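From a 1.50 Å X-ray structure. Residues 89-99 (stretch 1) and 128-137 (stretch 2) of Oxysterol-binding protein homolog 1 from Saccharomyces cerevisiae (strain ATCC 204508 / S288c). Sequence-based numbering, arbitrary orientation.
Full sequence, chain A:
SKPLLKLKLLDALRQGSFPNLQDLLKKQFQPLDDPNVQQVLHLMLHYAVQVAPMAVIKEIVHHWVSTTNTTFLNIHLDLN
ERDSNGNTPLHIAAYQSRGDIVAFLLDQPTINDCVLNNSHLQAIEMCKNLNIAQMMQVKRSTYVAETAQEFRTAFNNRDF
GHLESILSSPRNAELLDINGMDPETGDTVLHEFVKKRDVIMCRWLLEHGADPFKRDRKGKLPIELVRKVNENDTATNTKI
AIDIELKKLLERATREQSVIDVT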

ATOM      1  N   PRO A  89      -8.345  10.546  -5.975  1.00  5.97           N
ATOM      2  CA  PRO A  89      -8.354  11.963  -5.609  1.00  4.84           C
ATOM      3  C   PRO A  89      -6.956  12.565  -5.764  1.00  3.85           C
ATOM      4  O   PRO A  89      -6.815  13.732  -6.125  1.00  5.73           O
ATOM      5  CB  PRO A  89      -8.827  11.932  -4.160  1.00  5.06           C
ATOM      6  CG  PRO A  89      -9.815  10.791  -4.185  1.00  5.24           C
ATOM      7  CD  PRO A  89      -9.057   9.739  -4.968  1.00  6.83           C
ATOM      8  N   LEU A  90      -5.933  11.757  -5.499  1.00  4.39           N
ATOM      9  CA  LEU A  90      -4.549  12.211  -5.622  1.00  4.81           C
ATOM     10  C   LEU A  90      -4.222  12.539  -7.082  1.00  6.05           C
ATOM     11  O   LEU A  90      -3.512  13.506  -7.352  1.00  5.95           O
ATOM     12  CB  LEU A  90      -3.589  11.145  -5.090  1.00  5.59           C
ATOM     13  CG  LEU A  90      -2.106  11.524  -5.028  1.00  4.74           C
ATOM     14  CD1 LEU A  90      -1.885  12.668  -4.042  1.00  8.29           C
ATOM     15  CD2 LEU A  90      -1.297  10.302  -4.613  1.00  7.79           C
ATOM     16  N   HIS A  91      -4.735  11.742  -8.020  1.00  6.06           N
ATOM     17  CA  HIS A  91      -4.499  12.010  -9.440  1.00  4.00           C
ATOM     18  C   HIS A  91      -5.102  13.361  -9.804  1.00  5.21           C
ATOM     19  O   HIS A  91      -4.490  14.164 -10.511  1.00  4.55           O
ATOM     20  CB  HIS A  91      -5.176  10.970 -10.339  1.00  4.56           C
ATOM     21  CG  HIS A  91      -4.443   9.671 -10.456  1.00  3.90           C
ATOM     22  ND1 HIS A  91      -4.608   8.641  -9.557  1.00  5.17           N
ATOM     23  CD2 HIS A  91      -3.596   9.207 -11.408  1.00  4.15           C
ATOM     24  CE1 HIS A  91      -3.902   7.596  -9.952  1.00  5.73           C
ATOM     25  NE2 HIS A  91      -3.279   7.913 -11.073  1.00  5.14           N
ATOM     26  N   ILE A  92      -6.321  13.594  -9.330  1.00  4.35           N
ATOM     27  CA  ILE A  92      -7.025  14.833  -9.613  1.00  6.13           C
ATOM     28  C   ILE A  92      -6.312  16.029  -8.989  1.00  4.78           C
ATOM     29  O   ILE A  92      -6.149  17.067  -9.628  1.00  6.54           O
ATOM     30  CB  ILE A  92      -8.490  14.764  -9.093  1.00  7.02           C
ATOM     31  CG1 ILE A  92      -9.215  13.561  -9.714  1.00  8.06           C
ATOM     32  CG2 ILE A  92      -9.222  16.062  -9.404  1.00  8.57           C
ATOM     33  CD1 ILE A  92      -9.293  13.555 -11.230  1.00  8.29           C
ATOM     34  N   ALA A  93      -5.882  15.880  -7.741  1.00  5.41           N
ATOM     35  CA  ALA A  93      -5.193  16.961  -7.051  1.00  5.20           C
ATOM     36  C   ALA A  93      -3.879  17.316  -7.739  1.00  6.31           C
ATOM     37  O   ALA A  93      -3.538  18.491  -7.870  1.00  6.70           O
ATOM     38  CB  ALA A  93      -4.939  16.573  -5.601  1.00  6.08           C
ATOM     39  N   ALA A  94      -3.140  16.298  -8.167  1.00  6.79           N
ATOM     40  CA  ALA A  94      -1.865  16.510  -8.839  1.00  6.48           C
ATOM     41  C   ALA A  94      -2.068  17.225 -10.170  1.00  6.79           C
ATOM     42  O   ALA A  94      -1.372  18.189 -10.483  1.00  7.88           O
ATOM     43  CB  ALA A  94      -1.166  15.175  -9.064  1.00  6.37           C
ATOM     44  N   TYR A  95      -3.028  16.757 -10.955  1.00  6.82           N
ATOM     45  CA  TYR A  95      -3.275  17.378 -12.244  1.00  7.49           C
ATOM     46  C   TYR A  95      -3.749  18.824 -12.116  1.00  7.16           C
ATOM     47  O   TYR A  95      -3.354  19.684 -12.909  1.00  8.27           O
ATOM     48  CB  TYR A  95      -4.313  16.583 -13.037  1.00  8.36           C
ATOM     49  CG  TYR A  95      -4.583  17.195 -14.388  1.00  9.70           C
ATOM     50  CD1 TYR A  95      -3.609  17.179 -15.386  1.00 11.26           C
ATOM     51  CD2 TYR A  95      -5.779  17.861 -14.645  1.00  9.72           C
ATOM     52  CE1 TYR A  95      -3.814  17.819 -16.604  1.00 11.15           C
ATOM     53  CE2 TYR A  95      -5.997  18.502 -15.859  1.00  8.60           C
ATOM     54  CZ  TYR A  95      -5.010  18.480 -16.831  1.00  9.91           C
ATOM     55  OH  TYR A  95      -5.219  19.131 -18.022  1.00 10.93           O
ATOM     56  N   GLN A  96      -4.589  19.089 -11.119  1.00  6.61           N
ATOM     57  CA  GLN A  96      -5.135  20.426 -10.922  1.00  7.22           C
ATOM     58  C   GLN A  96      -4.197  21.350 -10.142  1.00  8.24           C
ATOM     59  O   GLN A  96      -4.586  22.441  -9.723  1.00 10.52           O
ATOM     60  CB  GLN A  96      -6.495  20.323 -10.226  1.00  7.33           C
ATOM     61  CG  GLN A  96      -7.464  21.431 -10.595  1.00  9.71           C
ATOM     62  CD  GLN A  96      -8.846  21.202 -10.017  1.00 10.86           C
ATOM     63  OE1 GLN A  96      -9.479  20.177 -10.278  1.00 12.41           O
ATOM     64  NE2 GLN A  96      -9.323  22.157  -9.230  1.00 10.64           N
ATOM     65  N   SER A  97      -2.965  20.895  -9.948  1.00  8.21           N
ATOM     66  CA  SER A  97      -1.940  21.665  -9.252  1.00  8.05           C
ATOM     67  C   SER A  97      -2.289  22.140  -7.848  1.00  8.50           C
ATOM     68  O   SER A  97      -1.943  23.259  -7.461  1.00  7.22           O
ATOM     69  CB  SER A  97      -1.529  22.866 -10.108  1.00  9.81           C
ATOM     70  OG  SER A  97      -1.020  22.435 -11.360  1.00 12.41           O
ATOM     71  N   ARG A  98      -2.968  21.297  -7.076  1.00  7.33           N
ATOM     72  CA  ARG A  98      -3.305  21.661  -5.706  1.00  7.12           C
ATOM     73  C   ARG A  98      -2.278  20.963  -4.821  1.00  6.74           C
ATOM     74  O   ARG A  98      -2.523  19.889  -4.268  1.00  6.79           O
ATOM     75  CB  ARG A  98      -4.737  21.239  -5.368  1.00  6.53           C
ATOM     76  CG  ARG A  98      -5.780  21.958  -6.226  1.00  6.56           C
ATOM     77  CD  ARG A  98      -7.183  21.867  -5.637  1.00  8.04           C
ATOM     78  NE  ARG A  98      -7.292  22.644  -4.406  1.00  7.43           N
ATOM     79  CZ  ARG A  98      -8.401  22.759  -3.679  1.00  7.52           C
ATOM     80  NH1 ARG A  98      -9.520  22.145  -4.051  1.00  9.31           N
ATOM     81  NH2 ARG A  98      -8.387  23.488  -2.571  1.00  9.61           N
ATOM     82  N   GLY A  99      -1.111  21.599  -4.723  1.00  7.36           N
ATOM     83  CA  GLY A  99       0.003  21.061  -3.963  1.00  7.96           C
ATOM     84  C   GLY A  99      -0.263  20.772  -2.503  1.00  7.88           C
ATOM     85  O   GLY A  99       0.251  19.790  -1.962  1.00  8.92           O
ATOM     86  N   LYS A 128       1.690  18.846 -13.983  1.00 12.64           N
ATOM     87  CA  LYS A 128       2.148  19.728 -15.042  1.00 14.36           C
ATOM     88  C   LYS A 128       3.185  20.592 -14.327  1.00 11.79           C
ATOM     89  O   LYS A 128       4.183  21.011 -14.911  1.00 13.18           O
ATOM     90  CB  LYS A 128       0.999  20.596 -15.553  1.00 16.41           C
ATOM     91  CG  LYS A 128       1.353  21.472 -16.741  1.00 23.19           C
ATOM     92  CD  LYS A 128       0.151  22.301 -17.176  1.00 25.45           C
ATOM     93  CE  LYS A 128       0.477  23.161 -18.386  1.00 28.83           C
ATOM     94  NZ  LYS A 128       0.905  22.334 -19.549  1.00 30.93           N
ATOM     95  N   ASN A 129       2.932  20.834 -13.043  1.00 10.31           N
ATOM     96  CA  ASN A 129       3.820  21.622 -12.190  1.00 10.09           C
ATOM     97  C   ASN A 129       4.860  20.654 -11.625  1.00  9.43           C
ATOM     98  O   ASN A 129       4.564  19.873 -10.718  1.00  9.33           O
ATOM     99  CB  ASN A 129       3.015  22.248 -11.045  1.00  9.20           C
ATOM    100  CG  ASN A 129       3.855  23.150 -10.166  1.00  9.79           C
ATOM    101  OD1 ASN A 129       5.048  22.917  -9.994  1.00 10.77           O
ATOM    102  ND2 ASN A 129       3.233  24.175  -9.591  1.00  8.65           N
ATOM    103  N   LEU A 130       6.079  20.705 -12.153  1.00  9.47           N
ATOM    104  CA  LEU A 130       7.124  19.792 -11.700  1.00  9.07           C
ATOM    105  C   LEU A 130       7.620  20.036 -10.279  1.00  9.61           C
ATOM    106  O   LEU A 130       8.311  19.188  -9.711  1.00  9.52           O
ATOM    107  CB  LEU A 130       8.294  19.794 -12.687  1.00 10.86           C
ATOM    108  CG  LEU A 130       7.913  19.323 -14.095  1.00 13.00           C
ATOM    109  CD1 LEU A 130       9.155  19.304 -14.968  1.00 15.93           C
ATOM    110  CD2 LEU A 130       7.280  17.933 -14.036  1.00 16.28           C
ATOM    111  N   ASN A 131       7.273  21.183  -9.700  1.00  8.68           N
ATOM    112  CA  ASN A 131       7.660  21.461  -8.323  1.00 10.02           C
ATOM    113  C   ASN A 131       6.790  20.556  -7.444  1.00  8.62           C
ATOM    114  O   ASN A 131       7.247  20.027  -6.429  1.00  8.96           O
ATOM    115  CB  ASN A 131       7.424  22.936  -7.977  1.00 12.43           C
ATOM    116  CG  ASN A 131       7.704  23.244  -6.517  1.00 15.51           C
ATOM    117  OD1 ASN A 131       8.731  22.841  -5.972  1.00 18.02           O
ATOM    118  ND2 ASN A 131       6.793  23.972  -5.877  1.00 17.17           N
ATOM    119  N   ILE A 132       5.533  20.378  -7.834  1.00  7.57           N
ATOM    120  CA  ILE A 132       4.647  19.504  -7.079  1.00  6.23           C
ATOM    121  C   ILE A 132       5.133  18.067  -7.283  1.00  6.48           C
ATOM    122  O   ILE A 132       5.163  17.275  -6.341  1.00  5.98           O
ATOM    123  CB  ILE A 132       3.174  19.647  -7.548  1.00  6.98           C
ATOM    124  CG1 ILE A 132       2.652  21.039  -7.180  1.00  7.86           C
ATOM    125  CG2 ILE A 132       2.305  18.567  -6.894  1.00  8.06           C
ATOM    126  CD1 ILE A 132       1.225  21.319  -7.636  1.00  9.72           C
ATOM    127  N   ALA A 133       5.536  17.739  -8.509  1.00  5.88           N
ATOM    128  CA  ALA A 133       6.031  16.394  -8.798  1.00  6.22           C
ATOM    129  C   ALA A 133       7.264  16.091  -7.944  1.00  6.96           C
ATOM    130  O   ALA A 133       7.405  14.990  -7.413  1.00  7.08           O
ATOM    131  CB  ALA A 133       6.370  16.257 -10.283  1.00  5.91           C
ATOM    132  N   GLN A 134       8.160  17.067  -7.818  1.00  7.93           N
ATOM    133  CA  GLN A 134       9.364  16.876  -7.021  1.00  8.73           C
ATOM    134  C   GLN A 134       9.011  16.590  -5.565  1.00  8.65           C
ATOM    135  O   GLN A 134       9.598  15.710  -4.934  1.00  9.45           O
ATOM    136  CB  GLN A 134      10.264  18.114  -7.127  1.00 11.59           C
ATOM    137  CG  GLN A 134      11.504  18.056  -6.258  1.00 18.39           C
ATOM    138  CD  GLN A 134      11.279  18.632  -4.876  1.00 19.18           C
ATOM    139  OE1 GLN A 134      12.085  18.431  -3.970  1.00 24.31           O
ATOM    140  NE2 GLN A 134      10.183  19.368  -4.708  1.00 24.20           N
ATOM    141  N   MET A 135       8.038  17.326  -5.039  1.00  7.87           N
ATOM    142  CA  MET A 135       7.596  17.140  -3.664  1.00  6.67           C
ATOM    143  C   MET A 135       7.028  15.733  -3.478  1.00  8.47           C
ATOM    144  O   MET A 135       7.258  15.089  -2.452  1.00  8.01           O
ATOM    145  CB  MET A 135       6.552  18.204  -3.312  1.00  8.17           C
ATOM    146  CG  MET A 135       5.883  18.032  -1.958  1.00 10.37           C
ATOM    147  SD  MET A 135       4.368  17.060  -2.055  1.00 14.70           S
ATOM    148  CE  MET A 135       3.278  18.215  -2.877  1.00 11.64           C
ATOM    149  N   MET A 136       6.296  15.248  -4.474  1.00  7.52           N
ATOM    150  CA  MET A 136       5.720  13.910  -4.393  1.00  6.71           C
ATOM    151  C   MET A 136       6.818  12.856  -4.415  1.00  7.86           C
ATOM    152  O   MET A 136       6.734  11.844  -3.718  1.00  7.84           O
ATOM    153  CB  MET A 136       4.754  13.678  -5.556  1.00  5.39           C
ATOM    154  CG  MET A 136       3.526  14.580  -5.509  1.00  4.29           C
ATOM    155  SD  MET A 136       2.404  14.268  -6.892  1.00  6.59           S
ATOM    156  CE  MET A 136       1.641  12.735  -6.378  1.00  7.64           C
ATOM    157  N   GLN A 137       7.851  13.106  -5.216  1.00  8.34           N
ATOM    158  CA  GLN A 137       8.974  12.185  -5.339  1.00  9.53           C
ATOM    159  C   GLN A 137       9.739  12.098  -4.025  1.00  9.97           C
ATOM    160  O   GLN A 137      10.103  11.009  -3.580  1.00 11.16           O
ATOM    161  CB  GLN A 137       9.915  12.657  -6.452  1.00 13.27           C
ATOM    162  CG  GLN A 137      11.128  11.769  -6.667  1.00 19.92           C
ATOM    163  CD  GLN A 137      10.758  10.392  -7.172  1.00 25.30           C
ATOM    164  OE1 GLN A 137      10.169  10.249  -8.246  1.00 29.54           O
ATOM    165  NE2 GLN A 137      11.103   9.366  -6.402  1.00 28.52           N
TER
HETATM  166  O   HOH W   1       0.477  20.015 -11.311  1.00 12.95           O

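Neighbouring helices often divide their interface in two: apolar side chains fill the space between the helices, while polar groups and a water satisfy the backbone where the helices end. The contact between residues 89-99 and 128-137 is a compact example. The first stretch is helical from Pro89 to Tyr95, held by i to i+4 bonds such as Ala94 N to Leu90 O (2.9 Å). Gln96 is the first residue to leave helical geometry, and Ser97 follows with positive phi and psi (56/39). The turn is secured by Arg98 N donating to Ala93 O at 3.0 Å, and Arg98 then occupies the N-cap position of the next helix. The second stretch enters its helix at Leu130, with Asn129 as N-cap. The backbones come near each other where the turn faces the start of this helix: the CA atoms of Ser97 and Asn129 lie 6.5 Å apart, and those of Gly99 and Ile132 5.8 Å.

Asn129 shows why asparagine suits a cap. The first amide groups of a helix lack carbonyl partners from a preceding turn, and its OD1 accepts from Asn131 N at 2.8 Å and, weakly, from Ile132 N at 3.4 Å.

No direct hydrogen bond joins the stretches; a water does so instead. It donates to Ala94 O at 2.7 Å and accepts from Asn129 N at 3.1 Å, linking a carbonyl near the end of one helix to the amide just before the other. Ser97 OG also bonds this water, at 2.8 Å, so the serine hydroxyl takes part in the bridge while its OG lies 4.1 Å from Asn129 CB.

Ile132, whose CA-to-CB bond points toward the first stretch, has the largest area covered in the contact. With chi1 m and chi2 t, it extends CD1 to the turn, reaching 3.6 Å from Ser97 CA and 3.7 Å from Gly99 N. These are van der Waals contacts between a methyl group and backbone. One turn further along, Met135 brings its CE to 3.5 Å from Gly99 O.

Met136 completes the apolar packing against the first helix. Its SD lies 4.3 Å from Ala94 CB, and its CE 4.2 Å from Leu90 CG, so one flexible thioether side chain spans two residues a helical turn apart. The small alanine methyl and the branched leucine present different surfaces, and the unbranched methionine lies against both.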